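Local atomic coordinates of peptide chain release factor 2 (Thermus thermophilus, PDB entry 2IHR), a protein that terminates protein synthesis by directing the ribosome to release the finished chain at the stop codons UGA and UAA. Residues 115-120 with 166-171; 182-187 with 207-212; 150-155 with 262-267. One frame throughout, in Å; residues are numbered along the deposited sequence.

Contact 1 of 3, residues 115-120 with 166-171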
# COMPACT_ATOMS: atom_id res chain seq x y z
N ASN A 115 4.65 2.49 6.49
CA ASN A 115 3.28 2.88 6.68
C ASN A 115 2.83 3.58 5.43
O ASN A 115 3.65 3.92 4.58
CB ASN A 115 3.15 3.76 7.89
CG ASN A 115 3.51 3.02 9.14
OD1 ASN A 115 3.39 3.53 10.24
ND2 ASN A 115 3.96 1.77 8.97
N ALA A 116 1.52 3.78 5.30
CA ALA A 116 0.99 4.35 4.09
C ALA A 116 0.22 5.66 4.21
O ALA A 116 -0.47 5.92 5.22
CB ALA A 116 0.13 3.29 3.42
N ILE A 117 0.39 6.48 3.18
CA ILE A 117 -0.29 7.78 3.05
C ILE A 117 -1.20 7.59 1.84
O ILE A 117 -0.74 7.53 0.69
CB ILE A 117 0.67 8.91 2.73
CG1 ILE A 117 1.74 9.00 3.83
CG2 ILE A 117 -0.12 10.23 2.57
CD1 ILE A 117 2.96 9.83 3.44
N LEU A 118 -2.50 7.45 2.14
CA LEU A 118 -3.55 7.22 1.14
C LEU A 118 -4.41 8.49 1.03
O LEU A 118 -4.83 9.07 2.06
CB LEU A 118 -4.37 5.99 1.55
CG LEU A 118 -5.61 5.56 0.72
CD1 LEU A 118 -5.68 4.02 0.61
CD2 LEU A 118 -6.87 6.14 1.36
N THR A 119 -4.65 8.92 -0.21
CA THR A 119 -5.42 10.15 -0.46
C THR A 119 -6.56 9.92 -1.45
O THR A 119 -6.38 9.29 -2.49
CB THR A 119 -4.52 11.26 -1.07
OG1 THR A 119 -3.25 11.29 -0.41
CG2 THR A 119 -5.19 12.62 -0.95
N ILE A 120 -7.73 10.49 -1.15
CA ILE A 120 -8.93 10.35 -1.97
C ILE A 120 -9.54 11.68 -2.37
O ILE A 120 -9.71 12.57 -1.54
CB ILE A 120 -10.03 9.56 -1.20
CG1 ILE A 120 -9.54 8.13 -0.94
CG2 ILE A 120 -11.32 9.49 -2.01
CD1 ILE A 120 -9.97 7.56 0.37
N TYR A 166 -12.29 15.95 -0.22
CA TYR A 166 -10.91 15.54 -0.11
C TYR A 166 -10.71 14.84 1.24
O TYR A 166 -11.40 15.13 2.23
CB TYR A 166 -10.02 16.78 -0.25
CG TYR A 166 -8.54 16.57 0.00
CD1 TYR A 166 -8.06 16.36 1.31
CD2 TYR A 166 -7.63 16.52 -1.06
CE1 TYR A 166 -6.72 16.10 1.55
CE2 TYR A 166 -6.26 16.26 -0.84
CZ TYR A 166 -5.82 16.04 0.48
OH TYR A 166 -4.51 15.72 0.76
N ALA A 167 -9.79 13.89 1.27
CA ALA A 167 -9.49 13.17 2.50
C ALA A 167 -8.12 12.60 2.31
O ALA A 167 -7.76 12.23 1.21
CB ALA A 167 -10.51 12.06 2.75
N GLN A 168 -7.35 12.56 3.40
CA GLN A 168 -5.99 12.01 3.39
C GLN A 168 -5.63 11.39 4.73
O GLN A 168 -5.59 12.06 5.75
CB GLN A 168 -4.97 13.09 3.05
CG GLN A 168 -3.57 12.57 3.19
CD GLN A 168 -2.57 13.61 2.85
OE1 GLN A 168 -2.37 14.58 3.60
NE2 GLN A 168 -1.94 13.45 1.69
N ILE A 169 -5.35 10.09 4.71
CA ILE A 169 -5.04 9.36 5.92
C ILE A 169 -3.66 8.72 5.96
O ILE A 169 -2.96 8.57 4.95
CB ILE A 169 -6.08 8.29 6.18
CG1 ILE A 169 -5.98 7.17 5.14
CG2 ILE A 169 -7.45 8.93 6.16
CD1 ILE A 169 -6.84 5.88 5.46
N LEU A 170 -3.28 8.34 7.18
CA LEU A 170 -2.00 7.73 7.47
C LEU A 170 -2.37 6.44 8.14
O LEU A 170 -3.01 6.43 9.22
CB LEU A 170 -1.21 8.63 8.41
CG LEU A 170 0.18 8.18 8.86
CD1 LEU A 170 1.05 7.93 7.69
CD2 LEU A 170 0.75 9.24 9.74
N VAL A 171 -1.98 5.34 7.49
CA VAL A 171 -2.30 4.00 7.95
C VAL A 171 -1.01 3.41 8.45
O VAL A 171 -0.09 3.14 7.67
CB VAL A 171 -2.92 3.15 6.78
CG1 VAL A 171 -3.16 1.67 7.21
CG2 VAL A 171 -4.23 3.78 6.34
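Ala116 through Ile120 pair with Val171 back through Ala167, two antiparallel strands whose axes come within 4.7 Å at 165°. Six backbone hydrogen bonds fix the register, a mutual pair at each of three hydrogen-bonded positions: Ala116 with Val171, Leu118 with Ile169, and Ile120 with Ala167. The side chains of these six residues share one face, which is wholly apolar and buried. There Leu118 and Ile169 run alongside each other in the same direction, with Leu118 CD2 4.0 Å from Ile169 CG1. That methylene reaches Leu118 because Ile169 CG1 stands between its own backbone N and carbonyl carbon (chi1 69°).

The other face is mixed. Ile117 CG1 meets Leu170 CD1 at 4.1 Å, and beyond them Thr119 and Gln168 form a non-hydrogen-bonded pair with their CA atoms 4.3 Å apart. Here a side-chain bond adds to the backbone pairing: the extended chain of Gln168 carries CD out beside Thr119, and the turn of the amide (chi3 72°) brings NE2 to Thr119 OG1 at 3.3 Å, with the hydroxyl close to the amide plane. Gln168 NE2 also rests 3.8 Å from Ile117 CG2. In contrast to the buried Leu118 and Ile169 face, the solvent side is at Thr119 and Tyr166, both partly exposed, where the methyl Thr119 CG2 still touches the phenol, 3.6 Å from Tyr166 OH.

Helix 127-145 covers the Leu118, Ile120 and Ile169 face through Leu137 and Tyr140, while helix 268-294 approaches Ile117, Gln168 and Leu170. Strands 201-213 and 150-158 continue the sheet beyond 115-120 and 166-171 respectively.

Contact 2 of 3, residues 182-187 with 207-212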
# COMPACT_ATOMS: atom_id res chain seq x y z
N PRO A 182 -1.47 -1.48 -4.39
CA PRO A 182 -2.14 -1.80 -5.65
C PRO A 182 -3.55 -1.23 -5.76
O PRO A 182 -4.31 -1.56 -6.67
CB PRO A 182 -2.17 -3.31 -5.62
CG PRO A 182 -2.41 -3.60 -4.16
CD PRO A 182 -1.44 -2.65 -3.50
N GLU A 183 -3.88 -0.36 -4.82
CA GLU A 183 -5.20 0.23 -4.78
C GLU A 183 -5.19 1.62 -5.41
O GLU A 183 -6.24 2.21 -5.69
CB GLU A 183 -5.65 0.31 -3.32
CG GLU A 183 -5.95 -1.04 -2.69
CD GLU A 183 -7.18 -1.72 -3.31
OE1 GLU A 183 -8.31 -1.15 -3.19
OE2 GLU A 183 -7.01 -2.81 -3.92
N ALA A 184 -3.99 2.17 -5.57
CA ALA A 184 -3.87 3.48 -6.17
C ALA A 184 -4.44 3.41 -7.61
O ALA A 184 -4.14 2.50 -8.37
CB ALA A 184 -2.44 3.85 -6.18
N GLY A 185 -5.29 4.35 -7.96
CA GLY A 185 -5.87 4.33 -9.29
C GLY A 185 -7.23 4.96 -9.24
O GLY A 185 -7.58 5.60 -8.23
N VAL A 186 -8.00 4.81 -10.32
CA VAL A 186 -9.35 5.39 -10.36
C VAL A 186 -10.43 4.33 -10.05
O VAL A 186 -10.38 3.19 -10.51
CB VAL A 186 -9.61 6.09 -11.74
CG1 VAL A 186 -11.00 6.72 -11.76
CG2 VAL A 186 -8.58 7.17 -11.96
N HIS A 187 -11.42 4.72 -9.28
CA HIS A 187 -12.44 3.77 -8.90
C HIS A 187 -13.77 4.22 -9.41
O HIS A 187 -14.17 5.38 -9.20
CB HIS A 187 -12.43 3.64 -7.35
CG HIS A 187 -11.20 2.97 -6.81
ND1 HIS A 187 -11.21 1.70 -6.29
CD2 HIS A 187 -9.92 3.41 -6.69
CE1 HIS A 187 -10.00 1.38 -5.86
NE2 HIS A 187 -9.20 2.40 -6.10
N GLY A 207 -10.51 9.15 -7.41
CA GLY A 207 -9.20 8.54 -7.61
C GLY A 207 -8.56 8.34 -6.23
O GLY A 207 -8.82 9.14 -5.31
N VAL A 208 -7.74 7.30 -6.10
CA VAL A 208 -7.07 6.96 -4.83
C VAL A 208 -5.57 6.93 -5.02
O VAL A 208 -5.11 6.30 -5.97
CB VAL A 208 -7.53 5.52 -4.31
CG1 VAL A 208 -6.70 5.07 -3.13
CG2 VAL A 208 -9.01 5.54 -3.91
N GLU A 209 -4.82 7.62 -4.15
CA GLU A 209 -3.35 7.60 -4.20
C GLU A 209 -2.77 7.06 -2.91
O GLU A 209 -3.33 7.29 -1.81
CB GLU A 209 -2.75 8.98 -4.45
CG GLU A 209 -1.89 9.03 -5.74
CD GLU A 209 -0.85 7.90 -5.90
OE1 GLU A 209 -0.40 7.67 -7.04
OE2 GLU A 209 -0.46 7.26 -4.90
N VAL A 210 -1.65 6.38 -3.07
CA VAL A 210 -0.89 5.76 -2.00
C VAL A 210 0.61 5.88 -2.31
O VAL A 210 1.06 5.45 -3.37
CB VAL A 210 -1.23 4.24 -1.87
CG1 VAL A 210 -0.81 3.69 -0.48
CG2 VAL A 210 -2.69 4.02 -2.11
N ILE A 211 1.37 6.46 -1.37
CA ILE A 211 2.83 6.60 -1.47
C ILE A 211 3.35 6.19 -0.07
O ILE A 211 2.61 6.21 0.91
CB ILE A 211 3.21 8.04 -1.72
CG1 ILE A 211 2.88 8.86 -0.48
CG2 ILE A 211 2.53 8.55 -3.03
CD1 ILE A 211 3.09 10.32 -0.62
N PRO A 212 4.62 5.80 0.05
CA PRO A 212 4.98 5.42 1.44
C PRO A 212 5.59 6.49 2.34
O PRO A 212 6.35 7.35 1.86
CB PRO A 212 5.97 4.28 1.23
CG PRO A 212 6.72 4.71 0.01
CD PRO A 212 5.62 5.32 -0.92
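Gly185 and Val208 form the hydrogen-bonded pair of a short antiparallel contact inside the beta hairpin of strands 185-190 and 201-213, within the large mixed sheet. The evidence is two reciprocal bonds: Gly185 N to Val208 O at 2.8 Å and Val208 N to Gly185 O at 2.7 Å. Val186 and Gly207 follow as a non-hydrogen-bonded pair with CA atoms 4.2 Å apart. Gly185 has phi 151° and psi -168°, where a CB would be jammed against the preceding carbonyl oxygen, so the strand enters the sheet through a conformation suited to glycine.

Val208 is the main apolar element. Its CG2, beside the backbone N, lies 3.6 Å from His187 CD2 in an oblique approach, and its CB is 3.8 Å from Glu183 O. The imidazole is gripped at both nitrogens: His187 NE2 donates to Glu183 O of its own segment at 3.0 Å, nearly straight and in the ring plane, while ND1 bonds to the hydroxyl of Tyr314. Glu183 O and the His187 ring, joined by this bond, thus both touch the Val208 side chain. Farther along, Ala184 CB touches Val210 CG2 at 4.1 Å. The Glu183 carboxylate turns elsewhere, to a salt bridge with Arg312 and a bond with Tyr140.

The arrangement is a beta hairpin of the codon-reading part of bacterial class I release factors, whose connecting loop carries the Ser-Pro-Phe tripeptide associated with stop-codon recognition in RF2.

Contact 3 of 3, residues 150-155 with 262-267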
# COMPACT_ATOMS: atom_id res chain seq x y z
N GLN A 150 -3.46 1.43 12.58
CA GLN A 150 -3.97 2.66 13.16
C GLN A 150 -4.15 3.68 12.05
O GLN A 150 -3.34 3.79 11.12
CB GLN A 150 -2.99 3.19 14.22
CG GLN A 150 -2.70 2.20 15.32
CD GLN A 150 -3.95 1.85 16.10
OE1 GLN A 150 -4.39 2.62 16.95
NE2 GLN A 150 -4.53 0.69 15.81
N VAL A 151 -5.23 4.42 12.15
CA VAL A 151 -5.54 5.39 11.14
C VAL A 151 -5.52 6.79 11.75
O VAL A 151 -6.13 7.05 12.79
CB VAL A 151 -6.96 5.08 10.49
CG1 VAL A 151 -7.32 6.12 9.41
CG2 VAL A 151 -6.96 3.69 9.88
N GLU A 152 -4.80 7.69 11.07
CA GLU A 152 -4.66 9.09 11.46
C GLU A 152 -5.25 9.94 10.35
O GLU A 152 -4.67 10.07 9.28
CB GLU A 152 -3.19 9.42 11.62
CG GLU A 152 -2.84 10.08 12.91
CD GLU A 152 -1.53 9.55 13.47
OE1 GLU A 152 -1.54 8.41 13.98
OE2 GLU A 152 -0.51 10.27 13.40
N VAL A 153 -6.42 10.51 10.57
CA VAL A 153 -6.99 11.35 9.53
C VAL A 153 -6.18 12.62 9.43
O VAL A 153 -6.38 13.56 10.20
CB VAL A 153 -8.42 11.75 9.82
CG1 VAL A 153 -8.93 12.72 8.69
CG2 VAL A 153 -9.27 10.52 9.99
N VAL A 154 -5.26 12.67 8.48
CA VAL A 154 -4.45 13.86 8.32
C VAL A 154 -5.33 15.05 8.02
O VAL A 154 -5.18 16.11 8.60
CB VAL A 154 -3.44 13.69 7.20
CG1 VAL A 154 -2.81 15.03 6.90
CG2 VAL A 154 -2.38 12.66 7.60
N ASP A 155 -6.29 14.88 7.13
CA ASP A 155 -7.13 16.01 6.79
C ASP A 155 -8.40 15.47 6.15
O ASP A 155 -8.40 14.40 5.59
CB ASP A 155 -6.37 16.94 5.81
CG ASP A 155 -7.04 18.31 5.64
OD1 ASP A 155 -7.66 18.81 6.60
OD2 ASP A 155 -6.93 18.90 4.55
N CYS A 262 -3.27 19.92 7.92
CA CYS A 262 -3.37 18.88 8.94
C CYS A 262 -4.02 19.27 10.24
O CYS A 262 -3.40 19.94 11.05
CB CYS A 262 -1.98 18.36 9.26
SG CYS A 262 -1.92 17.15 10.64
N GLN A 263 -5.24 18.81 10.43
CA GLN A 263 -6.02 19.07 11.63
C GLN A 263 -6.10 17.80 12.49
O GLN A 263 -7.12 17.63 13.17
CB GLN A 263 -7.47 19.45 11.27
CG GLN A 263 -7.68 19.86 9.81
CD GLN A 263 -8.99 19.36 9.22
OE1 GLN A 263 -9.55 19.97 8.30
NE2 GLN A 263 -9.48 18.22 9.72
N THR A 264 -5.10 16.91 12.50
CA THR A 264 -5.28 15.71 13.32
C THR A 264 -5.63 15.93 14.81
O THR A 264 -6.66 15.42 15.30
CB THR A 264 -4.05 14.78 13.28
OG1 THR A 264 -3.77 14.44 11.93
CG2 THR A 264 -4.29 13.49 14.10
N THR A 265 -4.78 16.65 15.53
CA THR A 265 -5.03 16.86 16.95
C THR A 265 -5.26 18.29 17.32
O THR A 265 -5.48 19.16 16.46
CB THR A 265 -3.87 16.37 17.84
OG1 THR A 265 -2.88 15.72 17.03
CG2 THR A 265 -4.40 15.42 18.93
N ARG A 266 -5.18 18.50 18.63
CA ARG A 266 -5.37 19.78 19.27
C ARG A 266 -4.05 20.54 19.23
O ARG A 266 -3.99 21.69 18.79
CB ARG A 266 -5.80 19.55 20.72
CG ARG A 266 -6.24 20.80 21.43
CD ARG A 266 -6.28 20.60 22.93
NE ARG A 266 -6.61 21.86 23.61
CZ ARG A 266 -6.60 22.02 24.93
NH1 ARG A 266 -6.28 21.01 25.72
NH2 ARG A 266 -6.91 23.20 25.45
N SER A 267 -2.97 19.89 19.67
CA SER A 267 -1.68 20.55 19.68
C SER A 267 -1.19 20.97 18.29
O SER A 267 -0.61 20.18 17.54
CB SER A 267 -0.63 19.66 20.38
OG SER A 267 -0.33 18.50 19.63
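Val154 and Cys262 are the closest backbone pair, their CA atoms 5.2 Å apart, where segment 150-155 of strand 150-158 meets a segment with no regular helix or strand. Strand 150-158 is bulged here against strand 164-172: Val154 and Asp155 both face Gln168 in a classic beta bulge, and Val154 has phi -60° and psi -45°, far from its extended neighbours. Two contacts converge on the Val154 carbonyl. Gln263 N donates to Val154 O at 3.3 Å, a long bond with an N-H...O angle of 136°. Cys262 CA makes a CA-H...O contact with the same oxygen, also at 3.3 Å.

One residue earlier, a side chain takes over. Thr264 OG1 donates to Val153 O at 3.3 Å from above the carbonyl plane. The two branches of Thr264 work separately: OG1 sits beside its backbone N and takes the carbonyl, while CG2, anti to that N, lies 3.9 Å from Glu152 CG, the two side chains crossing at about a right angle. The Glu152 carboxylate is engaged by Lys172 in a salt bridge. Val154 CG1 and Cys262 CB complete the apolar part at 4.2 Å, and Leu274 of helix 268-294 touches Glu152, Cys262 and Thr264. Beyond the bulge, Asp155 OD1 is modelled 2.8 Å from Gln263 OE1; both are acceptors, so this pair is no hydrogen bond and the placement of the amide is doubtful.

Ser267 then occupies the N-cap position of helix 268-294. The arrangement is an interdomain contact, between a bulged edge strand of the PCRF part and the strand-to-helix loop of the RF-1 part, consistent with the compact form of a free class I release factor.

Contacts 1 and 2 are neighbours in one mixed sheet, their centres about 10 Å apart, joined where strand 115-122 runs beside strand 201-213. Contact 3 lies about 11 Å from contact 1, centre to centre, reached through strand 164-172 and its neighbour 150-158. Contacts 2 and 3, about 20 Å apart between centres, do not touch. Along the chain contact 1 closes before contact 2 opens; contact 3 alternates with contact 1, and encloses contact 2 in its long loop. Contacts 1 and 2 thus build the sheet itself, whereas contact 3 ties its edge to the region bearing the GGQ motif, which rises into the peptidyl-transferase centre on the ribosome, so this contact probably opens there.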